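Local coordinates for protein AvtR (Acidianus filamentous virus 6, PDB 4HV0) that is a viral transcriptional regulator that probably binds DNA through a fold of the ribbon-helix-helix type, at residues Glu8-Leu13 / Lys61-Asn66; Phe36-Arg41 / Ile75-Glu80; Val27-Leu32 / Ile65-Glu70. All coordinates share one frame; numbering follows the deposited sequence.

The chain starts with strand 3-6 and helix 7-19. Residues 8-13 of that helix meet residues 61-66 on strand 60-65, closing a loop of 47 residues (interaction 1). In interaction 3, residues 27-32 of helix 24-36 pack on residues 65-70, the end of that strand and the loop after it, and close a loop of 32 residues. It starts inside the span of interaction 1, ends on the same stretch and shares Ile65 and Asn66. Leu13 packs on Val27 and Ile28 where they touch. Interaction 2 joins residues 36-41 to residues 75-80 of helix 71-84, closes one of 33 and crosses both others. Together they tie the first two helices to the third strand and the helix after it.

Interaction 1 of 3, residues Glu8-Leu13 / Lys61-Asn66; sequences EVYEFL and KYYRIN
Tyr10 of helix 7-19 and Tyr63 of strand 60-65 lay their rings face against face. The ring centroids are 4.0 Å apart and the planes differ by only 5°, an offset stack. CD1 of Tyr63 sits over the centre of the Tyr10 ring, and CD2 of Tyr10 sits over the centre of the Tyr63 ring. The two side chains cross at about a right angle, and the hydroxyls lie apart. With CG anti to the backbone N (chi1 -176°), the Tyr10 ring reaches the Tyr63 face, and its CB also lies over that ring, 4.1 Å from the centroid, as a CH-pi contact.

Ile65, two residues further along the strand, comes to the edge of the Tyr10 ring. Its CD1 is 4.1 Å from Tyr10 CD1. The same methyl meets Leu13 CD1, one helical turn on from Tyr10, also at 4.1 Å. The two stacked rings, with Ile65 CD1 and Leu13 CD1 beside them, lie between helix and strand, whose axes approach to 8.7 Å.

The polar ends lie at one side. Lys61 NZ donates to Tyr63 OH over 3.1 Å. Glu11 OE2 is 4.0 Å from that hydroxyl, with its carboxylate plane steeply turned to the ring. Tyr10 OH has a weak hydrogen bond to Glu51. Around the pair, Tyr54 meets the Tyr63 ring edge-to-face, and Val5 of strand 3-6 touches both Tyr10 and Ile65.

The link between helix and strand thus rests on stacking and apolar packing, while the hydroxyls of both tyrosines are bonded to other groups. The nearby lysine ammonium would probably polarise the Tyr63 phenol, and the glutamate may temper that effect.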
loop_
_atom_site.group_PDB
_atom_site.type_symbol
_atom_site.label_atom_id
_atom_site.label_comp_id
_atom_site.label_asym_id
_atom_site.label_seq_id
_atom_site.Cartn_x
_atom_site.Cartn_y
_atom_site.Cartn_z
ATOM N N GLU A 8 8.968 -3.892 -7.277
ATOM C CA GLU A 8 9.899 -3.422 -6.257
ATOM C C GLU A 8 9.181 -3.033 -4.942
ATOM O O GLU A 8 9.628 -3.388 -3.832
ATOM C CB GLU A 8 10.730 -2.264 -6.785
ATOM C CG GLU A 8 11.827 -1.859 -5.827
ATOM C CD GLU A 8 12.763 -0.802 -6.394
ATOM O OE1 GLU A 8 12.497 -0.278 -7.504
ATOM O OE2 GLU A 8 13.768 -0.489 -5.707
ATOM N N VAL A 9 8.054 -2.346 -5.067
ATOM C CA VAL A 9 7.293 -1.950 -3.906
ATOM C C VAL A 9 6.723 -3.173 -3.192
ATOM O O VAL A 9 6.763 -3.262 -1.945
ATOM C CB VAL A 9 6.166 -0.950 -4.269
ATOM C CG1 VAL A 9 5.229 -0.737 -3.088
ATOM C CG2 VAL A 9 6.755 0.373 -4.706
ATOM N N TYR A 10 6.193 -4.115 -3.964
ATOM C CA TYR A 10 5.622 -5.324 -3.385
ATOM C C TYR A 10 6.683 -6.130 -2.635
ATOM O O TYR A 10 6.427 -6.594 -1.521
ATOM C CB TYR A 10 4.989 -6.185 -4.453
ATOM C CG TYR A 10 4.302 -7.408 -3.889
ATOM C CD1 TYR A 10 3.079 -7.299 -3.236
ATOM C CD2 TYR A 10 4.885 -8.671 -3.996
ATOM C CE1 TYR A 10 2.448 -8.414 -2.706
ATOM C CE2 TYR A 10 4.254 -9.791 -3.481
ATOM C CZ TYR A 10 3.035 -9.661 -2.833
ATOM O OH TYR A 10 2.409 -10.770 -2.316
ATOM N N GLU A 11 7.878 -6.275 -3.219
ATOM C CA GLU A 11 8.946 -7.006 -2.538
ATOM C C GLU A 11 9.159 -6.366 -1.171
ATOM O O GLU A 11 9.138 -7.059 -0.140
ATOM C CB GLU A 11 10.271 -7.026 -3.332
ATOM C CG GLU A 11 10.223 -7.671 -4.714
ATOM C CD GLU A 11 9.529 -9.027 -4.763
ATOM O OE1 GLU A 11 9.650 -9.835 -3.821
ATOM O OE2 GLU A 11 8.835 -9.299 -5.768
ATOM N N PHE A 12 9.327 -5.047 -1.170
ATOM C CA PHE A 12 9.526 -4.312 0.066
ATOM C C PHE A 12 8.419 -4.558 1.083
ATOM O O PHE A 12 8.695 -4.832 2.234
ATOM C CB PHE A 12 9.626 -2.826 -0.201
ATOM C CG PHE A 12 9.575 -2.008 1.051
ATOM C CD1 PHE A 12 10.728 -1.794 1.799
ATOM C CD2 PHE A 12 8.369 -1.477 1.509
ATOM C CE1 PHE A 12 10.694 -1.048 2.966
ATOM C CE2 PHE A 12 8.327 -0.731 2.684
ATOM C CZ PHE A 12 9.494 -0.520 3.410
ATOM N N LEU A 13 7.172 -4.477 0.656
ATOM C CA LEU A 13 6.055 -4.728 1.556
ATOM C C LEU A 13 6.011 -6.160 2.049
ATOM O O LEU A 13 5.670 -6.416 3.201
ATOM C CB LEU A 13 4.737 -4.434 0.851
ATOM C CG LEU A 13 4.417 -2.965 0.541
ATOM C CD1 LEU A 13 3.162 -2.879 -0.341
ATOM C CD2 LEU A 13 4.270 -2.114 1.801
ATOM N N LYS A 61 5.603 -7.137 -13.847
ATOM C CA LYS A 61 4.539 -7.541 -12.934
ATOM C C LYS A 61 4.019 -6.340 -12.169
ATOM O O LYS A 61 4.797 -5.488 -11.758
ATOM C CB LYS A 61 5.053 -8.533 -11.902
ATOM C CG LYS A 61 5.461 -9.903 -12.408
ATOM C CD LYS A 61 5.285 -10.867 -11.241
ATOM C CE LYS A 61 5.986 -12.203 -11.397
ATOM N NZ LYS A 61 6.394 -12.706 -10.056
ATOM N N TYR A 62 2.707 -6.306 -11.961
ATOM C CA TYR A 62 2.033 -5.280 -11.183
ATOM C C TYR A 62 1.079 -5.984 -10.216
ATOM O O TYR A 62 0.121 -6.628 -10.633
ATOM C CB TYR A 62 1.240 -4.333 -12.110
ATOM C CG TYR A 62 2.103 -3.502 -13.025
ATOM C CD1 TYR A 62 2.638 -2.291 -12.602
ATOM C CD2 TYR A 62 2.415 -3.936 -14.306
ATOM C CE1 TYR A 62 3.446 -1.530 -13.428
ATOM C CE2 TYR A 62 3.216 -3.167 -15.153
ATOM C CZ TYR A 62 3.721 -1.966 -14.709
ATOM O OH TYR A 62 4.515 -1.211 -15.547
ATOM N N TYR A 63 1.334 -5.873 -8.919
ATOM C CA TYR A 63 0.572 -6.642 -7.936
ATOM C C TYR A 63 -0.699 -5.917 -7.544
ATOM O O TYR A 63 -0.691 -4.734 -7.308
ATOM C CB TYR A 63 1.442 -6.952 -6.727
ATOM C CG TYR A 63 2.572 -7.915 -7.040
ATOM C CD1 TYR A 63 2.489 -9.270 -6.696
ATOM C CD2 TYR A 63 3.720 -7.470 -7.690
ATOM C CE1 TYR A 63 3.531 -10.140 -6.987
ATOM C CE2 TYR A 63 4.763 -8.329 -7.982
ATOM C CZ TYR A 63 4.668 -9.661 -7.633
ATOM O OH TYR A 63 5.719 -10.508 -7.927
ATOM N N ARG A 64 -1.803 -6.649 -7.502
ATOM C CA ARG A 64 -3.090 -6.132 -7.052
ATOM C C ARG A 64 -3.287 -6.563 -5.593
ATOM O O ARG A 64 -3.332 -7.751 -5.302
ATOM C CB ARG A 64 -4.220 -6.691 -7.910
ATOM C CG ARG A 64 -4.260 -6.171 -9.333
ATOM C CD ARG A 64 -5.689 -6.056 -9.840
ATOM N NE ARG A 64 -5.731 -5.454 -11.174
ATOM C CZ ARG A 64 -5.533 -4.159 -11.443
ATOM N NH1 ARG A 64 -5.266 -3.283 -10.475
ATOM N NH2 ARG A 64 -5.602 -3.729 -12.700
ATOM N N ILE A 65 -3.394 -5.608 -4.676
ATOM C CA ILE A 65 -3.478 -5.915 -3.244
ATOM C C ILE A 65 -4.846 -5.572 -2.676
ATOM O O ILE A 65 -5.321 -4.444 -2.810
ATOM C CB ILE A 65 -2.421 -5.152 -2.441
ATOM C CG1 ILE A 65 -1.013 -5.612 -2.797
ATOM C CG2 ILE A 65 -2.607 -5.410 -0.954
ATOM C CD1 ILE A 65 0.072 -4.759 -2.185
ATOM N N ASN A 66 -5.461 -6.551 -2.012
ATOM C CA ASN A 66 -6.759 -6.363 -1.365
ATOM C C ASN A 66 -6.607 -5.629 -0.043
ATOM O O ASN A 66 -6.702 -6.210 1.034
ATOM C CB ASN A 66 -7.494 -7.700 -1.168
ATOM C CG ASN A 66 -8.737 -7.817 -2.039
ATOM O OD1 ASN A 66 -9.071 -6.908 -2.795
ATOM N ND2 ASN A 66 -9.429 -8.937 -1.928
#

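Interaction 2 of 3, residues Phe36-Arg41 / Ile75-Glu80; sequences FGIEDR and ILVKLE
Phe36 and Ile38 reach helix 71-84 through different first torsions. In Phe36, CG lies anti to the carbonyl carbon and beside the backbone N (chi1 -63°), which sets the ring against Val77 and Glu80. In Ile38, CG1 takes the crowded position between the backbone N and the carbonyl carbon (chi1 53°). From there it leads to CD1 on Val77, while CG2 is left to meet Leu76. Between the two residues, Gly37 has a positive phi of 68° and is the first residue to leave the helical path.

Val77 CG2 receives both side chains. It lies over one face of the Phe36 ring, 4.2 Å from Phe36 CD2. Ile38 CD1 touches the same methyl at 4.0 Å. Each of the two side chains crosses Val77 at about a right angle. Ile38 CG2 packs against Leu76 CD1 at 4.2 Å, and these two side chains slide past each other in opposite directions.

Glu80, one turn after Leu76, meets Phe36. Its CB approaches the ring atom Phe36 CE1 obliquely at 3.4 Å, and its CG lies near Phe36 CD1. The CB points toward Phe36, but the chain bends at chi2 and carries the carboxylate away. Only the aliphatic part of Glu80 thus takes part. Leu81 of the same helix also touches Phe36.

The contact lies near the surface and is wholly apolar. It joins the C-terminal end of helix 24-36, and the first residues beyond it, to the middle of helix 71-84. Helix 24-36 is the second helix of the ribbon-helix-helix motif of the CopG family, which opens with strand 3-6 and helix 7-19.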
loop_
_atom_site.group_PDB
_atom_site.type_symbol
_atom_site.label_atom_id
_atom_site.label_comp_id
_atom_site.label_asym_id
_atom_site.label_seq_id
_atom_site.Cartn_x
_atom_site.Cartn_y
_atom_site.Cartn_z
ATOM N N PHE A 36 -1.187 9.084 7.246
ATOM C CA PHE A 36 -2.420 9.890 7.144
ATOM C C PHE A 36 -3.017 10.218 8.505
ATOM O O PHE A 36 -3.930 11.022 8.610
ATOM C CB PHE A 36 -3.432 9.276 6.169
ATOM C CG PHE A 36 -2.888 9.245 4.775
ATOM C CD1 PHE A 36 -2.925 10.375 3.956
ATOM C CD2 PHE A 36 -2.195 8.158 4.342
ATOM C CE1 PHE A 36 -2.331 10.370 2.710
ATOM C CE2 PHE A 36 -1.595 8.143 3.100
ATOM C CZ PHE A 36 -1.656 9.264 2.281
ATOM N N GLY A 37 -2.431 9.652 9.547
ATOM C CA GLY A 37 -2.755 10.026 10.909
ATOM C C GLY A 37 -4.151 9.640 11.369
ATOM O O GLY A 37 -4.761 10.373 12.154
ATOM N N ILE A 38 -4.599 8.478 10.905
ATOM C CA ILE A 38 -5.941 7.975 11.113
ATOM C C ILE A 38 -6.027 6.633 11.837
ATOM O O ILE A 38 -5.148 5.781 11.785
ATOM C CB ILE A 38 -6.745 7.827 9.796
ATOM C CG1 ILE A 38 -5.963 6.980 8.759
ATOM C CG2 ILE A 38 -7.171 9.210 9.355
ATOM C CD1 ILE A 38 -6.628 6.811 7.414
ATOM N N GLU A 39 -7.164 6.477 12.482
ATOM C CA GLU A 39 -7.538 5.290 13.209
ATOM C C GLU A 39 -8.328 4.405 12.272
ATOM O O GLU A 39 -9.276 4.872 11.662
ATOM C CB GLU A 39 -8.434 5.712 14.366
ATOM C CG GLU A 39 -8.960 4.573 15.223
ATOM C CD GLU A 39 -8.019 4.227 16.368
ATOM O OE1 GLU A 39 -6.786 4.171 16.139
ATOM O OE2 GLU A 39 -8.528 4.011 17.494
ATOM N N ASP A 40 -7.963 3.139 12.164
ATOM C CA ASP A 40 -8.768 2.196 11.400
ATOM C C ASP A 40 -8.909 0.838 12.101
ATOM O O ASP A 40 -7.922 0.207 12.506
ATOM C CB ASP A 40 -8.213 2.023 9.992
ATOM C CG ASP A 40 -9.156 1.240 9.085
ATOM O OD1 ASP A 40 -9.170 0.001 9.172
ATOM O OD2 ASP A 40 -9.862 1.846 8.257
ATOM N N ARG A 41 -10.155 0.389 12.205
ATOM C CA ARG A 41 -10.486 -0.824 12.953
ATOM C C ARG A 41 -10.283 -2.089 12.140
ATOM O O ARG A 41 -10.086 -3.139 12.711
ATOM C CB ARG A 41 -11.937 -0.792 13.434
ATOM C CG ARG A 41 -12.268 -1.756 14.568
ATOM C CD ARG A 41 -12.196 -1.052 15.915
ATOM N NE ARG A 41 -12.862 -1.813 16.994
ATOM C CZ ARG A 41 -14.162 -1.738 17.323
ATOM N NH1 ARG A 41 -15.020 -0.964 16.651
ATOM N NH2 ARG A 41 -14.624 -2.478 18.335
ATOM N N ILE A 75 -12.039 6.869 1.676
ATOM C CA ILE A 75 -12.261 8.160 1.074
ATOM C C ILE A 75 -11.191 9.179 1.482
ATOM O O ILE A 75 -10.667 9.878 0.606
ATOM C CB ILE A 75 -13.704 8.657 1.365
ATOM C CG1 ILE A 75 -14.698 7.794 0.568
ATOM C CG2 ILE A 75 -13.917 10.110 0.987
ATOM C CD1 ILE A 75 -16.113 7.707 1.107
ATOM N N LEU A 76 -10.823 9.243 2.768
ATOM C CA LEU A 76 -9.813 10.231 3.204
ATOM C C LEU A 76 -8.517 9.959 2.476
ATOM O O LEU A 76 -7.902 10.866 1.945
ATOM C CB LEU A 76 -9.574 10.204 4.718
ATOM C CG LEU A 76 -10.764 10.653 5.580
ATOM C CD1 LEU A 76 -10.410 10.523 7.049
ATOM C CD2 LEU A 76 -11.210 12.068 5.252
ATOM N N VAL A 77 -8.123 8.691 2.415
ATOM C CA VAL A 77 -6.878 8.372 1.802
ATOM C C VAL A 77 -6.886 8.744 0.322
ATOM O O VAL A 77 -5.944 9.375 -0.148
ATOM C CB VAL A 77 -6.489 6.921 2.025
ATOM C CG1 VAL A 77 -5.378 6.518 1.070
ATOM C CG2 VAL A 77 -6.022 6.760 3.466
ATOM N N LYS A 78 -7.938 8.384 -0.402
ATOM C CA LYS A 78 -8.054 8.795 -1.798
ATOM C C LYS A 78 -7.963 10.287 -1.955
ATOM O O LYS A 78 -7.263 10.805 -2.837
ATOM C CB LYS A 78 -9.388 8.361 -2.387
ATOM C CG LYS A 78 -9.528 6.895 -2.749
ATOM C CD LYS A 78 -10.879 6.711 -3.438
ATOM C CE LYS A 78 -11.624 5.442 -3.060
ATOM N NZ LYS A 78 -11.180 4.393 -3.993
ATOM N N LEU A 79 -8.650 10.995 -1.096
ATOM C CA LEU A 79 -8.656 12.439 -1.211
ATOM C C LEU A 79 -7.293 13.029 -0.946
ATOM O O LEU A 79 -6.895 13.961 -1.625
ATOM C CB LEU A 79 -9.678 13.006 -0.251
ATOM C CG LEU A 79 -9.889 14.517 -0.222
ATOM C CD1 LEU A 79 -10.502 14.941 -1.562
ATOM C CD2 LEU A 79 -10.744 14.943 0.977
ATOM N N GLU A 80 -6.597 12.514 0.066
ATOM C CA GLU A 80 -5.310 13.060 0.447
ATOM C C GLU A 80 -4.279 12.788 -0.635
ATOM O O GLU A 80 -3.479 13.651 -0.939
ATOM C CB GLU A 80 -4.876 12.472 1.786
ATOM C CG GLU A 80 -5.603 13.065 2.987
ATOM C CD GLU A 80 -5.373 14.561 3.168
ATOM O OE1 GLU A 80 -4.299 15.055 2.770
ATOM O OE2 GLU A 80 -6.262 15.264 3.703
#

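Interaction 3 of 3, residues Val27-Leu32 / Ile65-Glu70; sequences VIRKIL and INCKLE
Ile28, Arg29 and Leu32 belong to the second helix of a CopG-type ribbon-helix-helix motif. They pack on residues 65-70, the end of strand 60-65 and the loop after it, which leads to helix 71-84. Three side chains there answer them: Ile65 at the strand end, then Cys67 and Leu69.

Ile28 uses two branches. Its CD1 meets Ile65 tip to tip, 3.6 Å from Ile65 CD1, and lies as near to the CG2 methyl of that residue. Its CG2 touches Cys67 SG at 3.5 Å. Cys67 holds SG anti to the backbone N (chi1 -166°), and its CB points toward the helix. One turn after Ile28, Leu32 CD1 packs against Leu69 CD1 at 3.8 Å, and the two side chains cross at a slant.

Arg29 runs past Leu69 in the opposite direction. Its CG is 3.7 Å from Leu69 CD2 and also borders the cysteine sulphur. The chain then bends at chi3 (-64°), and the guanidinium end comes near the loop backbone. There Arg29 NH1 may donate to Lys68 O over 3.4 Å. That bond is weak, with an angle of 126°, and the place of the oxygen is doubtful. Lys68 itself points its CB away from the helix.

The loop starts with an inverse gamma turn centred on Asn66, closed by a weak bond from Cys67 N to Ile65 O. It ends at Glu70, the N-cap residue of helix 71-84. Glu70 is held by Asp40, whose OD2 accepts from Glu70 N, and Glu70 OE2 in turn accepts from Arg41 N. Helix 24-36 lies among several elements here: Ile28 and Val27 also touch helix 7-19, and Ile31 and Leu32 pack on helix 88-97.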
loop_
_atom_site.group_PDB
_atom_site.type_symbol
_atom_site.label_atom_id
_atom_site.label_comp_id
_atom_site.label_asym_id
_atom_site.label_seq_id
_atom_site.Cartn_x
_atom_site.Cartn_y
_atom_site.Cartn_z
ATOM N N VAL A 27 0.663 -4.362 6.635
ATOM C CA VAL A 27 1.758 -3.408 6.496
ATOM C C VAL A 27 1.235 -2.112 5.786
ATOM O O VAL A 27 1.448 -0.999 6.273
ATOM C CB VAL A 27 2.936 -4.121 5.770
ATOM C CG1 VAL A 27 4.078 -3.186 5.410
ATOM C CG2 VAL A 27 3.450 -5.261 6.624
ATOM N N ILE A 28 0.509 -2.260 4.676
ATOM C CA ILE A 28 -0.089 -1.099 4.002
ATOM C C ILE A 28 -0.986 -0.321 4.953
ATOM O O ILE A 28 -0.831 0.893 5.058
ATOM C CB ILE A 28 -0.910 -1.505 2.773
ATOM C CG1 ILE A 28 0.011 -1.962 1.661
ATOM C CG2 ILE A 28 -1.819 -0.390 2.290
ATOM C CD1 ILE A 28 -0.773 -2.735 0.619
ATOM N N ARG A 29 -1.882 -1.007 5.680
ATOM C CA ARG A 29 -2.714 -0.344 6.693
ATOM C C ARG A 29 -1.902 0.400 7.739
ATOM O O ARG A 29 -2.240 1.529 8.081
ATOM C CB ARG A 29 -3.680 -1.276 7.377
ATOM C CG ARG A 29 -4.926 -1.499 6.554
ATOM C CD ARG A 29 -6.074 -2.046 7.392
ATOM N NE ARG A 29 -5.761 -3.370 7.911
ATOM C CZ ARG A 29 -5.825 -4.504 7.207
ATOM N NH1 ARG A 29 -6.202 -4.507 5.925
ATOM N NH2 ARG A 29 -5.498 -5.652 7.793
ATOM N N LYS A 30 -0.789 -0.166 8.184
ATOM C CA LYS A 30 0.035 0.522 9.172
ATOM C C LYS A 30 0.650 1.795 8.583
ATOM O O LYS A 30 0.619 2.852 9.223
ATOM C CB LYS A 30 1.099 -0.418 9.745
ATOM C CG LYS A 30 1.905 0.161 10.905
ATOM C CD LYS A 30 2.387 -0.931 11.860
ATOM C CE LYS A 30 3.517 -0.470 12.785
ATOM N NZ LYS A 30 4.891 -0.767 12.289
ATOM N N ILE A 31 1.171 1.717 7.354
ATOM C CA ILE A 31 1.737 2.895 6.681
ATOM C C ILE A 31 0.652 3.962 6.500
ATOM O O ILE A 31 0.863 5.128 6.852
ATOM C CB ILE A 31 2.315 2.539 5.314
ATOM C CG1 ILE A 31 3.544 1.692 5.494
ATOM C CG2 ILE A 31 2.700 3.814 4.516
ATOM C CD1 ILE A 31 3.884 0.923 4.245
ATOM N N LEU A 32 -0.524 3.558 6.021
ATOM C CA LEU A 32 -1.637 4.518 5.888
ATOM C C LEU A 32 -2.051 5.144 7.226
ATOM O O LEU A 32 -2.358 6.324 7.270
ATOM C CB LEU A 32 -2.847 3.913 5.208
ATOM C CG LEU A 32 -2.564 3.389 3.776
ATOM C CD1 LEU A 32 -3.827 2.832 3.133
ATOM C CD2 LEU A 32 -1.870 4.388 2.850
ATOM N N ILE A 65 -3.394 -5.608 -4.676
ATOM C CA ILE A 65 -3.478 -5.915 -3.244
ATOM C C ILE A 65 -4.846 -5.572 -2.676
ATOM O O ILE A 65 -5.321 -4.444 -2.810
ATOM C CB ILE A 65 -2.421 -5.152 -2.441
ATOM C CG1 ILE A 65 -1.013 -5.612 -2.797
ATOM C CG2 ILE A 65 -2.607 -5.410 -0.954
ATOM C CD1 ILE A 65 0.072 -4.759 -2.185
ATOM N N ASN A 66 -5.461 -6.551 -2.012
ATOM C CA ASN A 66 -6.759 -6.363 -1.365
ATOM C C ASN A 66 -6.607 -5.629 -0.043
ATOM O O ASN A 66 -6.702 -6.210 1.034
ATOM C CB ASN A 66 -7.494 -7.700 -1.168
ATOM C CG ASN A 66 -8.737 -7.817 -2.039
ATOM O OD1 ASN A 66 -9.071 -6.908 -2.795
ATOM N ND2 ASN A 66 -9.429 -8.937 -1.928
ATOM N N CYS A 67 -6.327 -4.340 -0.135
ATOM C CA CYS A 67 -6.311 -3.523 1.046
ATOM C C CYS A 67 -7.733 -3.062 1.257
ATOM O O CYS A 67 -8.321 -2.452 0.361
ATOM C CB CYS A 67 -5.382 -2.339 0.881
ATOM S SG CYS A 67 -5.085 -1.578 2.470
ATOM N N LYS A 68 -8.292 -3.428 2.411
ATOM C CA LYS A 68 -9.613 -3.000 2.852
ATOM C C LYS A 68 -9.474 -2.193 4.148
ATOM O O LYS A 68 -8.942 -2.697 5.124
ATOM C CB LYS A 68 -10.503 -4.214 3.131
ATOM C CG LYS A 68 -10.715 -5.131 1.949
ATOM C CD LYS A 68 -11.882 -6.084 2.170
ATOM C CE LYS A 68 -12.071 -7.010 0.983
ATOM N NZ LYS A 68 -13.153 -8.001 1.228
ATOM N N LEU A 69 -9.934 -0.946 4.110
ATOM C CA LEU A 69 -10.042 -0.018 5.230
ATOM C C LEU A 69 -11.521 0.287 5.455
ATOM O O LEU A 69 -12.354 0.008 4.600
ATOM C CB LEU A 69 -9.344 1.297 4.852
ATOM C CG LEU A 69 -7.821 1.455 4.829
ATOM C CD1 LEU A 69 -7.448 2.780 4.180
ATOM C CD2 LEU A 69 -7.245 1.404 6.234
ATOM N N GLU A 70 -11.854 0.857 6.615
ATOM C CA GLU A 70 -13.202 1.388 6.845
ATOM C C GLU A 70 -13.525 2.326 5.701
ATOM O O GLU A 70 -12.653 3.056 5.256
ATOM C CB GLU A 70 -13.268 2.172 8.162
ATOM C CG GLU A 70 -12.991 1.376 9.419
ATOM C CD GLU A 70 -12.949 2.234 10.666
ATOM O OE1 GLU A 70 -13.298 3.436 10.654
ATOM O OE2 GLU A 70 -12.541 1.700 11.692
#